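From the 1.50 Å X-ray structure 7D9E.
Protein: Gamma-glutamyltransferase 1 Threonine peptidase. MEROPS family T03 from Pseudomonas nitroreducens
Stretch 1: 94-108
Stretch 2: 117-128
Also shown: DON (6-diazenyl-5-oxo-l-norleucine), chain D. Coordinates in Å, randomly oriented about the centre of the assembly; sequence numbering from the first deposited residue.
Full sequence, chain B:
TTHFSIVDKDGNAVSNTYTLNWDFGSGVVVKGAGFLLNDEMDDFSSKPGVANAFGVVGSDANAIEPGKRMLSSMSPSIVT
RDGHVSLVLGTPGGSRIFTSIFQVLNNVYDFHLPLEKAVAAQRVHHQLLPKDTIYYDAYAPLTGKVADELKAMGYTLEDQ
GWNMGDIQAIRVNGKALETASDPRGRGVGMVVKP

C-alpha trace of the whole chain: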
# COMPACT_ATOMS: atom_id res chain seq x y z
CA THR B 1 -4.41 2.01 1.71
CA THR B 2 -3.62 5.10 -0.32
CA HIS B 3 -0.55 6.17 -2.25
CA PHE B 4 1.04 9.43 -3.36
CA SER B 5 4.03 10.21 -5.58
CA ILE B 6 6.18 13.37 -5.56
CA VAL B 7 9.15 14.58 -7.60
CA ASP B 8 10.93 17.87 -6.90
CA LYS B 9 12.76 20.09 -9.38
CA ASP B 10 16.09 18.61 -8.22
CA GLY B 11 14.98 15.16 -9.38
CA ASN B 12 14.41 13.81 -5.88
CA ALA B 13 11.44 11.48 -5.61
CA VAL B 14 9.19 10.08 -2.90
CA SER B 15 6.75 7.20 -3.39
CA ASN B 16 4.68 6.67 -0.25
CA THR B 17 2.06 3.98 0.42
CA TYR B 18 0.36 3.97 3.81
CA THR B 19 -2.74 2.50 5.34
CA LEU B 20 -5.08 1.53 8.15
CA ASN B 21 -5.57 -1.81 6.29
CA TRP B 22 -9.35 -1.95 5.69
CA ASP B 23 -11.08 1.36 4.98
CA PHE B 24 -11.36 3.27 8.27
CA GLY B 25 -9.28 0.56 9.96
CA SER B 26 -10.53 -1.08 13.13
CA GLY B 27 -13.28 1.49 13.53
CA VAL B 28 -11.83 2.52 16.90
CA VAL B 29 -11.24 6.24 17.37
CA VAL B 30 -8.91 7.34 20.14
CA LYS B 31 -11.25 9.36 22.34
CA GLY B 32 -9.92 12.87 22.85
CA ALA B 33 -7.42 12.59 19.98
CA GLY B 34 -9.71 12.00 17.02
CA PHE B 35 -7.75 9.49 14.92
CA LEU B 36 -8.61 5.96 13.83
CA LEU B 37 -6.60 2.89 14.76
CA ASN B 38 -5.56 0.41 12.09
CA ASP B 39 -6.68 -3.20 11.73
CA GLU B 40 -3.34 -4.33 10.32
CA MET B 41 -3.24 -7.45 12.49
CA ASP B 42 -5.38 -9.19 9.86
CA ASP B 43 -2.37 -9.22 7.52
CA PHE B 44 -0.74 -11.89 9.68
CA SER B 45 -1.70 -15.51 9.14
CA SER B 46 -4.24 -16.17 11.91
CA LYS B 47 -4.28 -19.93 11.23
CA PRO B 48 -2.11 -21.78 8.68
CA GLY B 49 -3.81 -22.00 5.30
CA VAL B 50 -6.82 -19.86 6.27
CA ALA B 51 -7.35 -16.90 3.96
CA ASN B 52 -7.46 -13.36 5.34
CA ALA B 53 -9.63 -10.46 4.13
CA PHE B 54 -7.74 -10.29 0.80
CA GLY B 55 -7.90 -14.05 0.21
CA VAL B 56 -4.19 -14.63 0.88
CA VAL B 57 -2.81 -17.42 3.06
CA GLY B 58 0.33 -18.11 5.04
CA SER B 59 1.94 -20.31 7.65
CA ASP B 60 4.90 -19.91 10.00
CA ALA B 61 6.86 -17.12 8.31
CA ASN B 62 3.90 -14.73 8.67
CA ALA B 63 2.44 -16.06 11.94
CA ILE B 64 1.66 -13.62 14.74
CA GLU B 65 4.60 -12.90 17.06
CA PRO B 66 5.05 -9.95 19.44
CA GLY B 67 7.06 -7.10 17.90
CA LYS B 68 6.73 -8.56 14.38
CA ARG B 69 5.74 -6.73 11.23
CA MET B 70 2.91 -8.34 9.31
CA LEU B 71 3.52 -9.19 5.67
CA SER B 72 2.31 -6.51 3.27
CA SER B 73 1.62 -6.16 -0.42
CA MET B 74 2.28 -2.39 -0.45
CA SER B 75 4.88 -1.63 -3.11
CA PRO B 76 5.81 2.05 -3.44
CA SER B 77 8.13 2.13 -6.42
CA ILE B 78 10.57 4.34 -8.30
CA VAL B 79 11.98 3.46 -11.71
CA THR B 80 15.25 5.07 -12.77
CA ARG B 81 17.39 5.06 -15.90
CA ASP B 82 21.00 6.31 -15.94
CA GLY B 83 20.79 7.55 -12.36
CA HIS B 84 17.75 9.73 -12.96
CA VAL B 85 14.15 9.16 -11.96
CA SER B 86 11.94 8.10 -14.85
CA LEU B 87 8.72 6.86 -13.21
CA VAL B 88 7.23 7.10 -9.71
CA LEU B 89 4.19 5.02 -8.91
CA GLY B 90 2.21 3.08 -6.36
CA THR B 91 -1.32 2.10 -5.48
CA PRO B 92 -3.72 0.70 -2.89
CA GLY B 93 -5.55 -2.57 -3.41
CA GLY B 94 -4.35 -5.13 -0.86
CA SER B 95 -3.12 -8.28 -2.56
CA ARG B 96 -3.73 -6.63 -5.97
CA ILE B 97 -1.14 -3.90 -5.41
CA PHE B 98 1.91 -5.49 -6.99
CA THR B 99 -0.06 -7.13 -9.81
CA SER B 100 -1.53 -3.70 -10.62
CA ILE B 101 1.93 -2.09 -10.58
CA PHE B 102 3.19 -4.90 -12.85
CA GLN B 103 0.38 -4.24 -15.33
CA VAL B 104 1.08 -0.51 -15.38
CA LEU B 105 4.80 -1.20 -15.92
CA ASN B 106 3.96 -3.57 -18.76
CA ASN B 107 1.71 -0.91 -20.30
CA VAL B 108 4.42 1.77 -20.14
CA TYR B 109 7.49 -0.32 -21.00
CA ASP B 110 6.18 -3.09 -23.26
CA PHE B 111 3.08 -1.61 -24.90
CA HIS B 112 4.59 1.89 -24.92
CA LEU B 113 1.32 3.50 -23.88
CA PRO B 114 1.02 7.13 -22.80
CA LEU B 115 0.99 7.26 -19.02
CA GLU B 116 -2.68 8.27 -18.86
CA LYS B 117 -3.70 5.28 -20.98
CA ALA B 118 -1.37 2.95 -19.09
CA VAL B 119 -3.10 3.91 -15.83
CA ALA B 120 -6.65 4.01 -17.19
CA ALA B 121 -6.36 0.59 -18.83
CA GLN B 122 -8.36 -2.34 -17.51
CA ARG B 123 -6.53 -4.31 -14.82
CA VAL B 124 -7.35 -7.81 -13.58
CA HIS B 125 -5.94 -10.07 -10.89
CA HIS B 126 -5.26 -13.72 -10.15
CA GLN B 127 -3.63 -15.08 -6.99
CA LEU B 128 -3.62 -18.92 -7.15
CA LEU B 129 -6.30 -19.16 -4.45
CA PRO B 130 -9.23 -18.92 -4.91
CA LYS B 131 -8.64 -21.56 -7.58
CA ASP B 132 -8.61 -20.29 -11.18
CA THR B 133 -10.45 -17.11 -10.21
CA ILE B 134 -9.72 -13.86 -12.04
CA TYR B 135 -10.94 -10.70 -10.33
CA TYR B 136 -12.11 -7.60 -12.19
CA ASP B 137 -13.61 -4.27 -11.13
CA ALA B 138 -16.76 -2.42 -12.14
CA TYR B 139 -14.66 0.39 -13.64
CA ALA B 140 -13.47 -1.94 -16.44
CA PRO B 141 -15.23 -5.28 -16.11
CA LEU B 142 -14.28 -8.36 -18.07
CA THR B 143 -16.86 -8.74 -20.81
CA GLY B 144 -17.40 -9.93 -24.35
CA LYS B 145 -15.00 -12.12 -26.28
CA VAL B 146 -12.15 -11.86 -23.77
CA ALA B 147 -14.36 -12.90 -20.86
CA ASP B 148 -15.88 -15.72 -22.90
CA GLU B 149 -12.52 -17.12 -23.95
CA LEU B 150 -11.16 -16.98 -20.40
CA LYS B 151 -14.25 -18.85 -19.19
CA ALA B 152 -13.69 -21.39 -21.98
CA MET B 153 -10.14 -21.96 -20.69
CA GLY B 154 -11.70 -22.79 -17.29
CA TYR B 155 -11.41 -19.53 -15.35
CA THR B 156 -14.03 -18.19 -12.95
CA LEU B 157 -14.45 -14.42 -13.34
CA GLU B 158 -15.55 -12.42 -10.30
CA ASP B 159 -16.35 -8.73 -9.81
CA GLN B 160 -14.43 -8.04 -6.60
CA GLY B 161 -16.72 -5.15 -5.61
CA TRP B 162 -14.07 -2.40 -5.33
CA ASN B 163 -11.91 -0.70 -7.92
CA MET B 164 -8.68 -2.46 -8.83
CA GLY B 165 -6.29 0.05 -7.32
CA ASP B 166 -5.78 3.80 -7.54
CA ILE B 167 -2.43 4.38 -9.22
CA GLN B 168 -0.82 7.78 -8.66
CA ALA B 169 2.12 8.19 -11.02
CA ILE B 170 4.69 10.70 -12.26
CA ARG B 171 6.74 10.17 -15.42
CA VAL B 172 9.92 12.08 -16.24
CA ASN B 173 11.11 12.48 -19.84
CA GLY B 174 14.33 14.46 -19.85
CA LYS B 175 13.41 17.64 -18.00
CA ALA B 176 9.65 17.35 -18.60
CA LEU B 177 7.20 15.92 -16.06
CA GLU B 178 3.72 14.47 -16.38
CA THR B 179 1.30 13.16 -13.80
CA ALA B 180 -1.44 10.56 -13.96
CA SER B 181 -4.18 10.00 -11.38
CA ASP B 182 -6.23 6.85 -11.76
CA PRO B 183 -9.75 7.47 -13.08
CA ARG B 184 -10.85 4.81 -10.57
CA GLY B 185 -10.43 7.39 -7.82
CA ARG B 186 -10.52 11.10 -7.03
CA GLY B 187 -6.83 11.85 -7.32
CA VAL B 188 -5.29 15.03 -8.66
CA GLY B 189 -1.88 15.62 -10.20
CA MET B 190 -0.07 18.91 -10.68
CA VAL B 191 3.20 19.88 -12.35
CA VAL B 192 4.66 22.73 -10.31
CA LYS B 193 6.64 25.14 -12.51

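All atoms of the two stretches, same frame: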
# COMPACT_ATOMS: atom_id res chain seq x y z
N GLY B 94 -4.66 -3.89 -1.56
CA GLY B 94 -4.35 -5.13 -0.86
C GLY B 94 -3.50 -6.06 -1.71
O GLY B 94 -2.47 -5.66 -2.26
N SER B 95 -3.95 -7.32 -1.84
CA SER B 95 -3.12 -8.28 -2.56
C SER B 95 -3.07 -8.00 -4.06
O SER B 95 -2.31 -8.68 -4.77
CB SER B 95 -3.63 -9.70 -2.34
OG SER B 95 -4.97 -9.84 -2.79
N ARG B 96 -3.81 -7.01 -4.58
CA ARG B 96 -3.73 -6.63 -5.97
C ARG B 96 -2.67 -5.57 -6.24
O ARG B 96 -2.48 -5.17 -7.38
CB ARG B 96 -5.06 -6.05 -6.46
CG ARG B 96 -6.30 -6.97 -6.47
CD ARG B 96 -6.57 -7.79 -5.25
NE ARG B 96 -7.92 -8.36 -5.37
CZ ARG B 96 -8.49 -9.19 -4.52
NH1 ARG B 96 -7.85 -9.64 -3.44
NH2 ARG B 96 -9.72 -9.61 -4.77
N ILE B 97 -1.99 -5.07 -5.22
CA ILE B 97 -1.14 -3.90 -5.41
C ILE B 97 -0.02 -4.19 -6.39
O ILE B 97 0.23 -3.40 -7.31
CB ILE B 97 -0.59 -3.42 -4.05
CG1 ILE B 97 -1.68 -2.73 -3.24
CG2 ILE B 97 0.63 -2.48 -4.29
CD1 ILE B 97 -1.29 -2.42 -1.82
N PHE B 98 0.74 -5.27 -6.15
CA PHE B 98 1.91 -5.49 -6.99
C PHE B 98 1.51 -6.04 -8.35
O PHE B 98 2.22 -5.80 -9.33
CB PHE B 98 2.97 -6.31 -6.27
CG PHE B 98 2.49 -7.59 -5.66
CD1 PHE B 98 2.29 -8.71 -6.44
CD2 PHE B 98 2.28 -7.67 -4.28
CE1 PHE B 98 1.86 -9.90 -5.87
CE2 PHE B 98 1.87 -8.86 -3.70
CZ PHE B 98 1.67 -9.98 -4.51
N THR B 99 0.38 -6.76 -8.46
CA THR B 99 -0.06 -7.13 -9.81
C THR B 99 -0.54 -5.91 -10.59
O THR B 99 -0.36 -5.86 -11.82
CB THR B 99 -1.12 -8.23 -9.80
OG1 THR B 99 -2.30 -7.78 -9.15
CG2 THR B 99 -0.58 -9.52 -9.16
N SER B 100 -1.14 -4.92 -9.91
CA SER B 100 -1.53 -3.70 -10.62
C SER B 100 -0.31 -2.90 -11.06
O SER B 100 -0.27 -2.39 -12.18
CB SER B 100 -2.45 -2.83 -9.80
OG SER B 100 -3.82 -3.25 -9.91
N ILE B 101 0.69 -2.77 -10.18
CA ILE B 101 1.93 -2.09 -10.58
C ILE B 101 2.57 -2.79 -11.78
O ILE B 101 3.01 -2.13 -12.74
CB ILE B 101 2.87 -1.97 -9.39
CG1 ILE B 101 2.29 -0.97 -8.41
CG2 ILE B 101 4.28 -1.55 -9.86
CD1 ILE B 101 2.97 -0.91 -7.09
N PHE B 102 2.64 -4.13 -11.75
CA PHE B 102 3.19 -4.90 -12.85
C PHE B 102 2.47 -4.59 -14.15
O PHE B 102 3.11 -4.40 -15.19
CB PHE B 102 3.06 -6.38 -12.49
CG PHE B 102 3.53 -7.36 -13.54
CD1 PHE B 102 4.77 -7.24 -14.16
CD2 PHE B 102 2.75 -8.46 -13.84
CE1 PHE B 102 5.20 -8.20 -15.06
CE2 PHE B 102 3.18 -9.41 -14.75
CZ PHE B 102 4.40 -9.27 -15.34
N GLN B 103 1.13 -4.54 -14.11
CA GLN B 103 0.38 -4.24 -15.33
C GLN B 103 0.70 -2.84 -15.82
O GLN B 103 0.92 -2.64 -17.01
CB GLN B 103 -1.12 -4.43 -15.08
CG GLN B 103 -1.50 -5.92 -15.03
CD GLN B 103 -2.89 -6.15 -14.49
OE1 GLN B 103 -3.87 -6.24 -15.25
NE2 GLN B 103 -3.00 -6.25 -13.17
N VAL B 104 0.76 -1.86 -14.93
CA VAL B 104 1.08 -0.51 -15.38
C VAL B 104 2.48 -0.47 -15.99
O VAL B 104 2.70 0.18 -17.02
CB VAL B 104 0.89 0.52 -14.26
CG1 VAL B 104 1.38 1.90 -14.70
CG2 VAL B 104 -0.58 0.61 -13.83
N LEU B 105 3.45 -1.15 -15.36
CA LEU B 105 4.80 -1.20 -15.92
C LEU B 105 4.80 -1.85 -17.29
O LEU B 105 5.49 -1.38 -18.22
CB LEU B 105 5.75 -1.94 -14.97
CG LEU B 105 6.03 -1.25 -13.65
CD1 LEU B 105 6.80 -2.21 -12.74
CD2 LEU B 105 6.82 0.03 -13.84
N ASN B 106 4.06 -2.95 -17.45
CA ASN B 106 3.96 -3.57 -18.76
C ASN B 106 3.38 -2.60 -19.78
O ASN B 106 3.85 -2.52 -20.92
CB ASN B 106 3.08 -4.82 -18.71
CG ASN B 106 3.70 -5.94 -17.90
OD1 ASN B 106 4.87 -5.92 -17.57
ND2 ASN B 106 2.91 -6.97 -17.66
N ASN B 107 2.37 -1.83 -19.38
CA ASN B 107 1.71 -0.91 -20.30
C ASN B 107 2.66 0.20 -20.74
O ASN B 107 2.65 0.60 -21.92
CB ASN B 107 0.49 -0.33 -19.59
CG ASN B 107 -0.55 -1.38 -19.31
OD1 ASN B 107 -0.43 -2.52 -19.78
ND2 ASN B 107 -1.59 -1.02 -18.57
N VAL B 108 3.46 0.72 -19.81
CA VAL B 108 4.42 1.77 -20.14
C VAL B 108 5.59 1.22 -20.94
O VAL B 108 5.99 1.81 -21.95
CB VAL B 108 4.89 2.47 -18.85
CG1 VAL B 108 6.05 3.41 -19.15
CG2 VAL B 108 3.76 3.20 -18.18
N LYS B 117 -3.08 6.50 -20.50
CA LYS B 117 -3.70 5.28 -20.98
C LYS B 117 -3.21 4.07 -20.21
O LYS B 117 -3.98 3.15 -19.94
CB LYS B 117 -3.41 5.09 -22.47
CG LYS B 117 -3.93 6.22 -23.33
CD LYS B 117 -5.40 6.04 -23.61
CE LYS B 117 -5.92 7.14 -24.53
NZ LYS B 117 -7.38 7.37 -24.42
N ALA B 118 -1.92 4.06 -19.85
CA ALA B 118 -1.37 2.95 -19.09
C ALA B 118 -2.04 2.82 -17.73
O ALA B 118 -2.21 1.71 -17.23
CB ALA B 118 0.13 3.18 -18.88
N VAL B 119 -2.42 3.93 -17.12
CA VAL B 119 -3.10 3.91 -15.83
C VAL B 119 -4.59 3.65 -15.98
O VAL B 119 -5.20 2.99 -15.14
CB VAL B 119 -2.80 5.24 -15.10
CG1 VAL B 119 -3.67 5.40 -13.88
CG2 VAL B 119 -1.34 5.30 -14.67
N ALA B 120 -5.21 4.19 -17.03
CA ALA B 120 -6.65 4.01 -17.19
C ALA B 120 -7.01 2.61 -17.67
O ALA B 120 -8.16 2.22 -17.53
CB ALA B 120 -7.21 5.02 -18.19
N ALA B 121 -6.06 1.88 -18.25
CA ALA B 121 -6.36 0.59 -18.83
C ALA B 121 -6.97 -0.37 -17.81
O ALA B 121 -6.61 -0.36 -16.62
CB ALA B 121 -5.09 -0.02 -19.42
N GLN B 122 -7.86 -1.23 -18.30
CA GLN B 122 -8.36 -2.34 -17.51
C GLN B 122 -7.22 -3.09 -16.84
O GLN B 122 -6.18 -3.36 -17.45
CB GLN B 122 -9.11 -3.31 -18.44
CG GLN B 122 -9.68 -4.53 -17.76
CD GLN B 122 -10.42 -5.40 -18.75
OE1 GLN B 122 -11.65 -5.62 -18.66
NE2 GLN B 122 -9.70 -5.86 -19.74
N ARG B 123 -7.43 -3.43 -15.56
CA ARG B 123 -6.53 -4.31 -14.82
C ARG B 123 -7.34 -5.46 -14.24
O ARG B 123 -8.51 -5.29 -13.89
CB ARG B 123 -5.78 -3.59 -13.69
CG ARG B 123 -4.82 -2.54 -14.22
CD ARG B 123 -3.92 -2.00 -13.16
NE ARG B 123 -4.61 -1.24 -12.12
CZ ARG B 123 -4.81 0.07 -12.13
NH1 ARG B 123 -4.43 0.80 -13.18
NH2 ARG B 123 -5.43 0.66 -11.13
N VAL B 124 -6.72 -6.64 -14.17
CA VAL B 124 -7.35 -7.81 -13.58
C VAL B 124 -6.34 -8.47 -12.66
O VAL B 124 -5.17 -8.11 -12.63
CB VAL B 124 -7.87 -8.81 -14.65
CG1 VAL B 124 -8.93 -8.13 -15.52
CG2 VAL B 124 -6.74 -9.37 -15.45
N HIS B 125 -6.80 -9.49 -11.92
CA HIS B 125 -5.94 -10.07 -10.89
C HIS B 125 -6.24 -11.54 -10.69
O HIS B 125 -7.41 -11.95 -10.63
CB HIS B 125 -6.19 -9.31 -9.58
CG HIS B 125 -5.44 -9.85 -8.41
ND1 HIS B 125 -4.08 -9.67 -8.26
CD2 HIS B 125 -5.85 -10.57 -7.34
CE1 HIS B 125 -3.69 -10.25 -7.12
NE2 HIS B 125 -4.75 -10.81 -6.56
N HIS B 126 -5.18 -12.33 -10.55
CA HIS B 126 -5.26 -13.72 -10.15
C HIS B 126 -4.22 -13.97 -9.07
O HIS B 126 -3.16 -13.34 -9.07
CB HIS B 126 -4.99 -14.64 -11.35
CG HIS B 126 -4.99 -16.09 -11.00
ND1 HIS B 126 -6.11 -16.75 -10.54
CD2 HIS B 126 -4.00 -17.02 -11.03
CE1 HIS B 126 -5.81 -18.01 -10.29
NE2 HIS B 126 -4.53 -18.20 -10.59
N GLN B 127 -4.53 -14.88 -8.12
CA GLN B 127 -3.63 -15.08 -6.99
C GLN B 127 -3.61 -16.52 -6.49
O GLN B 127 -3.41 -16.77 -5.30
CB GLN B 127 -3.96 -14.10 -5.86
CG GLN B 127 -5.41 -14.18 -5.39
CD GLN B 127 -5.67 -13.29 -4.20
OE1 GLN B 127 -5.20 -12.14 -4.14
NE2 GLN B 127 -6.43 -13.80 -3.24
N LEU B 128 -3.74 -17.48 -7.42
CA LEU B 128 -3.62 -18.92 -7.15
C LEU B 128 -4.81 -19.46 -6.38
O LEU B 128 -5.45 -20.44 -6.80
CB LEU B 128 -2.30 -19.28 -6.46
CG LEU B 128 -2.05 -20.77 -6.26
CD1 LEU B 128 -2.01 -21.48 -7.60
CD2 LEU B 128 -0.75 -21.00 -5.50
O DON D . -0.42 -3.98 3.76
C DON D . -1.26 -4.58 2.90
OXT DON D . -0.79 -5.24 1.98
CA DON D . -2.70 -4.22 3.17
N DON D . -2.97 -4.09 4.59
CB DON D . -2.90 -2.98 2.28
C1E DON D . -4.23 -2.32 2.51
C1D DON D . -4.44 -1.31 1.42
O1J DON D . -3.59 -1.09 0.54
O HOH W 1 -4.10 -5.97 -10.26
O HOH W 2 -3.43 -2.92 -17.52

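The most unusual feature of this contact is the way His125 is held on several sides by the start of stretch 1. Its ring is bonded through both nitrogens. His125 ND1 lies 2.7 Å from Thr99 OG1, near the plane of the ring, and the two form a hydrogen bond in which either could be the donor. His125 NE2 donates to Gln127 OE1 at 2.8 Å, within its own stretch. Arg96 covers one face of the ring. Arg96 CG sits 3.8 Å from the centroid of the His125 ring, 18° off the ring normal, a CH-pi contact made by the aliphatic part of the side chain. His125 CE1 also comes within 3.1 Å of Ser95 O. That carbonyl is buried here and has no hydrogen-bonding partner in the model.

Gln127 OE1 is shared. Besides the bond from His125 NE2, Gln127 OE1 accepts one from Ser95 OG at 2.7 Å. Ser95 OG in turn accepts from Arg96 NH1 at 3.0 Å. Ser95, Arg96, His125 and Gln127 are thus linked in one polar network across the contact.

One helical turn beyond Thr99, Gln103 points toward stretch 2 and bonds to its backbone. Gln103 OE1 accepts from Val124 N at 3.1 Å, and Gln103 NE2 donates to Val124 O at 2.9 Å. The side-chain amide therefore pairs with both the NH and the CO of one residue. Gln103 NE2 also donates to Thr99 O at 3.0 Å, which ties the amide back to its own helix.

Arg123 lies alongside the same helix. Arg123 NE donates a weak hydrogen bond to Ser100 OG at 3.1 Å, near the guanidinium plane. Arg123 NH1 makes another weak bond, to Val119 O at 3.0 Å, and so reaches back to the helix that precedes it in sequence. Water 1 joins Thr99 OG1 and Ser100 OG, at 2.8 Å from each, and donates weakly to Val124 O at 3.4 Å.

The backbones come closest at Asn107 and Ala118, with CA atoms 5.1 Å apart. The small side chain of Ala118 points into this approach, and Ala118 CB is 3.6 Å from Asn107 CB. Asn107 ND2 donates to Ala118 O at 3.1 Å with a nearly straight angle of 165°. Asn107 ND2 also donates to water 2 at 2.8 Å, and water 2 donates to Gln122 O at 2.8 Å. Val108 CG2 packs 3.7 Å from Ala118 CB, adding an apolar contact beside these polar ones.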